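Local coordinates for protein nicastrin (Dictyostelium purpureum, PDB 4R12) that probably serves as an essential subunit of gamma-secretase, the complex that cleaves membrane proteins such as Notch receptors and amyloid precursor protein within the membrane, at residues Ile319-Gln332 / Ile395-Asn409. Sequence-based numbering, arbitrary orientation.
Sequences ISTIIELNQIGRAQ and IPVVVITDHDYKYSN
Gln327 reaches across to Tyr407 and Asn409 just past the C-terminal end of strand 397-401. Its NE2 sits over the centre of one face of the Tyr407 ring, 3.2 Å above the plane, with the amide turned 84° to the ring. Asn409 ND2 donates to Gln327 OE1 (3.0 Å) almost straight along the C=O direction, while Asn409 OD1 is hydrogen-bonded to Asn421 ND2. Gln327 NE2 also donates to a water that is hydrogen-bonded to His403 NE2 and Asn326 O. Asp402 meets the loop after Gln327. With its CG held between backbone N and carbonyl carbon (chi1 55°), OD2 comes to the backbone N of Arg330, accepting at 3.0 Å on its anti lone pair. Upstream, the strands 319-325 and 397-401 run 14° from parallel, stitched by bonds such as Ile400 N to Glu324 O (2.8 Å). Ile400 lays its CD1 against Leu325 CD2 (4.2 Å) and Ile323, while its CG2 meets Ile328 CG2; on the other face Glu324, bound by Ser384 and Ser385, flanks Val399. Adjacent parallel strands with polar loops at their C-terminal ends are consistent with the alpha/beta, zinc-exopeptidase-like fold of the nicastrin large lobe.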
loop_
_atom_site.group_PDB
_atom_site.type_symbol
_atom_site.label_atom_id
_atom_site.label_comp_id
_atom_site.label_asym_id
_atom_site.label_seq_id
_atom_site.Cartn_x
_atom_site.Cartn_y
_atom_site.Cartn_z
ATOM N N ILE A 319 -24.821 6.873 1.183
ATOM C CA ILE A 319 -23.853 6.612 0.113
ATOM C C ILE A 319 -24.608 6.054 -1.100
ATOM O O ILE A 319 -25.238 4.992 -1.036
ATOM C CB ILE A 319 -22.740 5.648 0.572
ATOM C CG1 ILE A 319 -22.007 6.233 1.781
ATOM C CG2 ILE A 319 -21.746 5.387 -0.552
ATOM C CD1 ILE A 319 -21.105 5.235 2.497
ATOM N N SER A 320 -24.568 6.792 -2.201
ATOM C CA SER A 320 -25.461 6.514 -3.324
ATOM C C SER A 320 -24.703 6.130 -4.594
ATOM O O SER A 320 -25.323 5.755 -5.590
ATOM C CB SER A 320 -26.346 7.728 -3.602
ATOM O OG SER A 320 -25.569 8.805 -4.107
ATOM N N THR A 321 -23.376 6.230 -4.545
ATOM C CA THR A 321 -22.508 5.881 -5.669
ATOM C C THR A 321 -21.104 5.617 -5.158
ATOM O O THR A 321 -20.586 6.391 -4.372
ATOM C CB THR A 321 -22.429 7.005 -6.725
ATOM O OG1 THR A 321 -23.723 7.234 -7.299
ATOM C CG2 THR A 321 -21.451 6.630 -7.829
ATOM N N ILE A 322 -20.487 4.526 -5.595
ATOM C CA ILE A 322 -19.105 4.269 -5.217
ATOM C C ILE A 322 -18.231 4.174 -6.456
ATOM O O ILE A 322 -18.503 3.379 -7.353
ATOM C CB ILE A 322 -18.971 2.968 -4.396
ATOM C CG1 ILE A 322 -19.703 3.113 -3.057
ATOM C CG2 ILE A 322 -17.502 2.636 -4.175
ATOM C CD1 ILE A 322 -19.729 1.832 -2.227
ATOM N N ILE A 323 -17.193 4.999 -6.506
ATOM C CA ILE A 323 -16.176 4.916 -7.540
ATOM C C ILE A 323 -14.842 4.480 -6.904
ATOM O O ILE A 323 -14.366 5.118 -5.963
ATOM C CB ILE A 323 -15.984 6.278 -8.253
ATOM C CG1 ILE A 323 -17.338 6.878 -8.652
ATOM C CG2 ILE A 323 -15.067 6.143 -9.462
ATOM C CD1 ILE A 323 -18.047 6.088 -9.731
ATOM N N GLU A 324 -14.244 3.409 -7.416
ATOM C CA GLU A 324 -12.960 2.952 -6.907
ATOM C C GLU A 324 -11.899 2.957 -7.998
ATOM O O GLU A 324 -12.138 2.508 -9.118
ATOM C CB GLU A 324 -13.059 1.541 -6.312
ATOM C CG GLU A 324 -11.709 1.021 -5.760
ATOM C CD GLU A 324 -11.822 -0.351 -5.123
ATOM O OE1 GLU A 324 -12.960 -0.881 -5.058
ATOM O OE2 GLU A 324 -10.773 -0.909 -4.703
ATOM N N LEU A 325 -10.725 3.474 -7.654
ATOM C CA LEU A 325 -9.562 3.371 -8.520
ATOM C C LEU A 325 -8.746 2.152 -8.091
ATOM O O LEU A 325 -8.395 2.031 -6.933
ATOM C CB LEU A 325 -8.717 4.643 -8.430
ATOM C CG LEU A 325 -9.503 5.934 -8.647
ATOM C CD1 LEU A 325 -8.529 7.096 -8.662
ATOM C CD2 LEU A 325 -10.310 5.871 -9.950
ATOM N N ASN A 326 -8.456 1.238 -9.014
ATOM C CA ASN A 326 -7.736 0.040 -8.608
ATOM C C ASN A 326 -6.859 -0.507 -9.725
ATOM O O ASN A 326 -7.303 -1.338 -10.538
ATOM C CB ASN A 326 -8.722 -1.025 -8.130
ATOM C CG ASN A 326 -8.044 -2.075 -7.257
ATOM O OD1 ASN A 326 -7.095 -2.724 -7.693
ATOM N ND2 ASN A 326 -8.494 -2.205 -6.007
ATOM N N GLN A 327 -5.612 -0.025 -9.721
ATOM C CA GLN A 327 -4.588 -0.220 -10.766
ATOM C C GLN A 327 -4.974 0.467 -12.080
ATOM O O GLN A 327 -5.638 -0.126 -12.943
ATOM C CB GLN A 327 -4.305 -1.716 -10.986
ATOM C CG GLN A 327 -3.946 -2.459 -9.694
ATOM C CD GLN A 327 -3.224 -3.780 -9.957
ATOM O OE1 GLN A 327 -1.991 -3.836 -9.981
ATOM N NE2 GLN A 327 -3.993 -4.838 -10.186
ATOM N N ILE A 328 -4.554 1.723 -12.236
ATOM C CA ILE A 328 -4.972 2.512 -13.405
ATOM C C ILE A 328 -3.798 3.150 -14.150
ATOM O O ILE A 328 -3.995 4.009 -15.026
ATOM C CB ILE A 328 -5.985 3.613 -13.000
ATOM C CG1 ILE A 328 -5.371 4.605 -12.001
ATOM C CG2 ILE A 328 -7.273 2.988 -12.438
ATOM C CD1 ILE A 328 -6.266 5.840 -11.750
ATOM N N GLY A 329 -2.581 2.694 -13.834
ATOM C CA GLY A 329 -1.368 3.297 -14.365
ATOM C C GLY A 329 -0.742 2.555 -15.536
ATOM O O GLY A 329 0.287 2.973 -16.095
ATOM N N ARG A 330 -1.356 1.443 -15.920
ATOM C CA ARG A 330 -0.908 0.739 -17.113
ATOM C C ARG A 330 -2.024 0.510 -18.094
ATOM O O ARG A 330 -2.198 -0.609 -18.570
ATOM C CB ARG A 330 -0.292 -0.607 -16.759
ATOM C CG ARG A 330 1.140 -0.525 -16.375
ATOM C CD ARG A 330 1.709 -1.910 -16.104
ATOM N NE ARG A 330 2.085 -2.626 -17.311
ATOM C CZ ARG A 330 3.257 -2.514 -17.928
ATOM N NH1 ARG A 330 4.178 -1.672 -17.474
ATOM N NH2 ARG A 330 3.505 -3.243 -19.012
ATOM N N ALA A 331 -2.772 1.559 -18.406
ATOM C CA ALA A 331 -3.801 1.458 -19.428
ATOM C C ALA A 331 -3.187 0.860 -20.702
ATOM O O ALA A 331 -2.033 1.148 -21.041
ATOM C CB ALA A 331 -4.425 2.811 -19.691
ATOM N N GLN A 332 -3.956 -0.002 -21.369
ATOM C CA GLN A 332 -3.513 -0.777 -22.533
ATOM C C GLN A 332 -3.750 -0.060 -23.854
ATOM O O GLN A 332 -4.863 0.380 -24.126
ATOM C CB GLN A 332 -4.256 -2.115 -22.584
ATOM C CG GLN A 332 -4.044 -2.987 -21.382
ATOM C CD GLN A 332 -2.609 -3.440 -21.273
ATOM O OE1 GLN A 332 -2.208 -4.435 -21.886
ATOM N NE2 GLN A 332 -1.822 -2.710 -20.494
ATOM N N ILE A 395 -26.802 0.280 -4.784
ATOM C CA ILE A 395 -26.185 1.465 -5.366
ATOM C C ILE A 395 -25.159 1.118 -6.439
ATOM O O ILE A 395 -24.573 0.041 -6.413
ATOM C CB ILE A 395 -25.503 2.319 -4.282
ATOM C CG1 ILE A 395 -24.431 1.505 -3.563
ATOM C CG2 ILE A 395 -26.531 2.831 -3.276
ATOM C CD1 ILE A 395 -23.525 2.348 -2.717
ATOM N N PRO A 396 -24.943 2.035 -7.396
ATOM C CA PRO A 396 -23.972 1.751 -8.455
ATOM C C PRO A 396 -22.529 1.766 -7.940
ATOM O O PRO A 396 -22.110 2.694 -7.240
ATOM C CB PRO A 396 -24.219 2.876 -9.464
ATOM C CG PRO A 396 -24.815 3.981 -8.655
ATOM C CD PRO A 396 -25.646 3.313 -7.614
ATOM N N VAL A 397 -21.793 0.720 -8.292
ATOM C CA VAL A 397 -20.394 0.589 -7.936
ATOM C C VAL A 397 -19.586 0.430 -9.214
ATOM O O VAL A 397 -19.898 -0.417 -10.050
ATOM C CB VAL A 397 -20.158 -0.613 -7.012
ATOM C CG1 VAL A 397 -18.664 -0.820 -6.780
ATOM C CG2 VAL A 397 -20.900 -0.431 -5.683
ATOM N N VAL A 398 -18.580 1.279 -9.380
ATOM C CA VAL A 398 -17.718 1.229 -10.546
ATOM C C VAL A 398 -16.278 1.125 -10.092
ATOM O O VAL A 398 -15.751 2.044 -9.458
ATOM C CB VAL A 398 -17.875 2.465 -11.442
ATOM C CG1 VAL A 398 -16.956 2.345 -12.654
ATOM C CG2 VAL A 398 -19.346 2.644 -11.881
ATOM N N VAL A 399 -15.663 -0.008 -10.396
ATOM C CA VAL A 399 -14.248 -0.197 -10.136
ATOM C C VAL A 399 -13.500 0.044 -11.446
ATOM O O VAL A 399 -13.736 -0.631 -12.442
ATOM C CB VAL A 399 -13.957 -1.606 -9.583
ATOM C CG1 VAL A 399 -12.484 -1.769 -9.261
ATOM C CG2 VAL A 399 -14.810 -1.867 -8.336
ATOM N N ILE A 400 -12.613 1.029 -11.444
ATOM C CA ILE A 400 -11.844 1.369 -12.631
ATOM C C ILE A 400 -10.445 0.746 -12.565
ATOM O O ILE A 400 -9.708 1.005 -11.624
ATOM C CB ILE A 400 -11.715 2.906 -12.787
ATOM C CG1 ILE A 400 -13.099 3.572 -12.759
ATOM C CG2 ILE A 400 -10.944 3.251 -14.050
ATOM C CD1 ILE A 400 -13.062 5.110 -12.970
ATOM N N THR A 401 -10.091 -0.067 -13.561
ATOM C CA THR A 401 -8.788 -0.731 -13.597
ATOM C C THR A 401 -8.171 -0.641 -14.981
ATOM O O THR A 401 -8.804 -0.157 -15.924
ATOM C CB THR A 401 -8.882 -2.253 -13.228
ATOM O OG1 THR A 401 -9.281 -3.002 -14.386
ATOM C CG2 THR A 401 -9.875 -2.505 -12.098
ATOM N N ASP A 402 -6.946 -1.143 -15.107
ATOM C CA ASP A 402 -6.257 -1.164 -16.394
ATOM C C ASP A 402 -6.244 -2.556 -17.026
ATOM O O ASP A 402 -5.407 -2.845 -17.893
ATOM C CB ASP A 402 -4.823 -0.643 -16.261
ATOM C CG ASP A 402 -4.018 -1.383 -15.220
ATOM O OD1 ASP A 402 -4.431 -2.498 -14.806
ATOM O OD2 ASP A 402 -2.972 -0.829 -14.805
ATOM N N HIS A 403 -7.170 -3.413 -16.606
ATOM C CA HIS A 403 -7.227 -4.766 -17.151
ATOM C C HIS A 403 -8.659 -5.278 -17.263
ATOM O O HIS A 403 -9.523 -4.964 -16.435
ATOM C CB HIS A 403 -6.415 -5.725 -16.270
ATOM C CG HIS A 403 -6.870 -5.741 -14.841
ATOM N ND1 HIS A 403 -7.698 -6.721 -14.327
ATOM C CD2 HIS A 403 -6.656 -4.868 -13.830
ATOM C CE1 HIS A 403 -7.952 -6.459 -13.058
ATOM N NE2 HIS A 403 -7.335 -5.337 -12.731
ATOM N N ASP A 404 -8.898 -6.098 -18.280
ATOM C CA ASP A 404 -10.174 -6.795 -18.407
ATOM C C ASP A 404 -10.178 -7.968 -17.429
ATOM O O ASP A 404 -10.913 -7.962 -16.430
ATOM C CB ASP A 404 -10.394 -7.262 -19.848
ATOM C CG ASP A 404 -11.590 -8.214 -19.987
ATOM O OD1 ASP A 404 -12.506 -8.156 -19.135
ATOM O OD2 ASP A 404 -11.607 -9.011 -20.944
ATOM N N TYR A 405 -9.352 -8.971 -17.704
ATOM C CA TYR A 405 -9.201 -10.092 -16.775
ATOM C C TYR A 405 -7.802 -10.054 -16.119
ATOM O O TYR A 405 -7.599 -9.333 -15.138
ATOM C CB TYR A 405 -9.462 -11.424 -17.509
ATOM C CG TYR A 405 -9.375 -12.674 -16.648
ATOM C CD1 TYR A 405 -9.371 -12.600 -15.261
ATOM C CD2 TYR A 405 -9.285 -13.938 -17.234
ATOM C CE1 TYR A 405 -9.276 -13.742 -14.473
ATOM C CE2 TYR A 405 -9.192 -15.092 -16.454
ATOM C CZ TYR A 405 -9.185 -14.982 -15.073
ATOM O OH TYR A 405 -9.088 -16.108 -14.292
ATOM N N LYS A 406 -6.856 -10.828 -16.651
ATOM C CA LYS A 406 -5.478 -10.877 -16.135
ATOM C C LYS A 406 -4.886 -9.471 -15.913
ATOM O O LYS A 406 -4.976 -8.607 -16.785
ATOM C CB LYS A 406 -4.596 -11.682 -17.112
ATOM C CG LYS A 406 -3.095 -11.569 -16.906
ATOM C CD LYS A 406 -2.311 -12.426 -17.937
ATOM C CE LYS A 406 -0.805 -12.439 -17.608
ATOM N NZ LYS A 406 -0.117 -13.677 -18.082
ATOM N N TYR A 407 -4.308 -9.248 -14.734
ATOM C CA TYR A 407 -3.677 -7.966 -14.406
ATOM C C TYR A 407 -2.754 -7.471 -15.516
ATOM O O TYR A 407 -1.994 -8.251 -16.087
ATOM C CB TYR A 407 -2.848 -8.090 -13.112
ATOM C CG TYR A 407 -3.612 -8.063 -11.802
ATOM C CD1 TYR A 407 -4.965 -7.738 -11.749
ATOM C CD2 TYR A 407 -2.958 -8.336 -10.602
ATOM C CE1 TYR A 407 -5.646 -7.703 -10.527
ATOM C CE2 TYR A 407 -3.626 -8.297 -9.383
ATOM C CZ TYR A 407 -4.972 -7.989 -9.353
ATOM O OH TYR A 407 -5.626 -7.950 -8.136
ATOM N N SER A 408 -2.814 -6.181 -15.824
ATOM C CA SER A 408 -1.822 -5.592 -16.710
ATOM C C SER A 408 -0.478 -5.395 -15.976
ATOM O O SER A 408 0.586 -5.491 -16.579
ATOM C CB SER A 408 -2.340 -4.258 -17.269
ATOM O OG SER A 408 -3.514 -4.495 -18.048
ATOM N N ASN A 409 -0.546 -5.103 -14.685
ATOM C CA ASN A 409 0.640 -5.050 -13.816
ATOM C C ASN A 409 1.462 -6.344 -13.873
ATOM O O ASN A 409 1.026 -7.376 -13.369
ATOM C CB ASN A 409 0.197 -4.778 -12.373
ATOM C CG ASN A 409 1.359 -4.380 -11.450
ATOM O OD1 ASN A 409 2.529 -4.475 -11.824
ATOM N ND2 ASN A 409 1.027 -3.966 -10.226
HETATM O O HOH W 1 -6.993 -4.285 -10.235
HETATM O O HOH W 2 1.089 -4.066 -19.528
#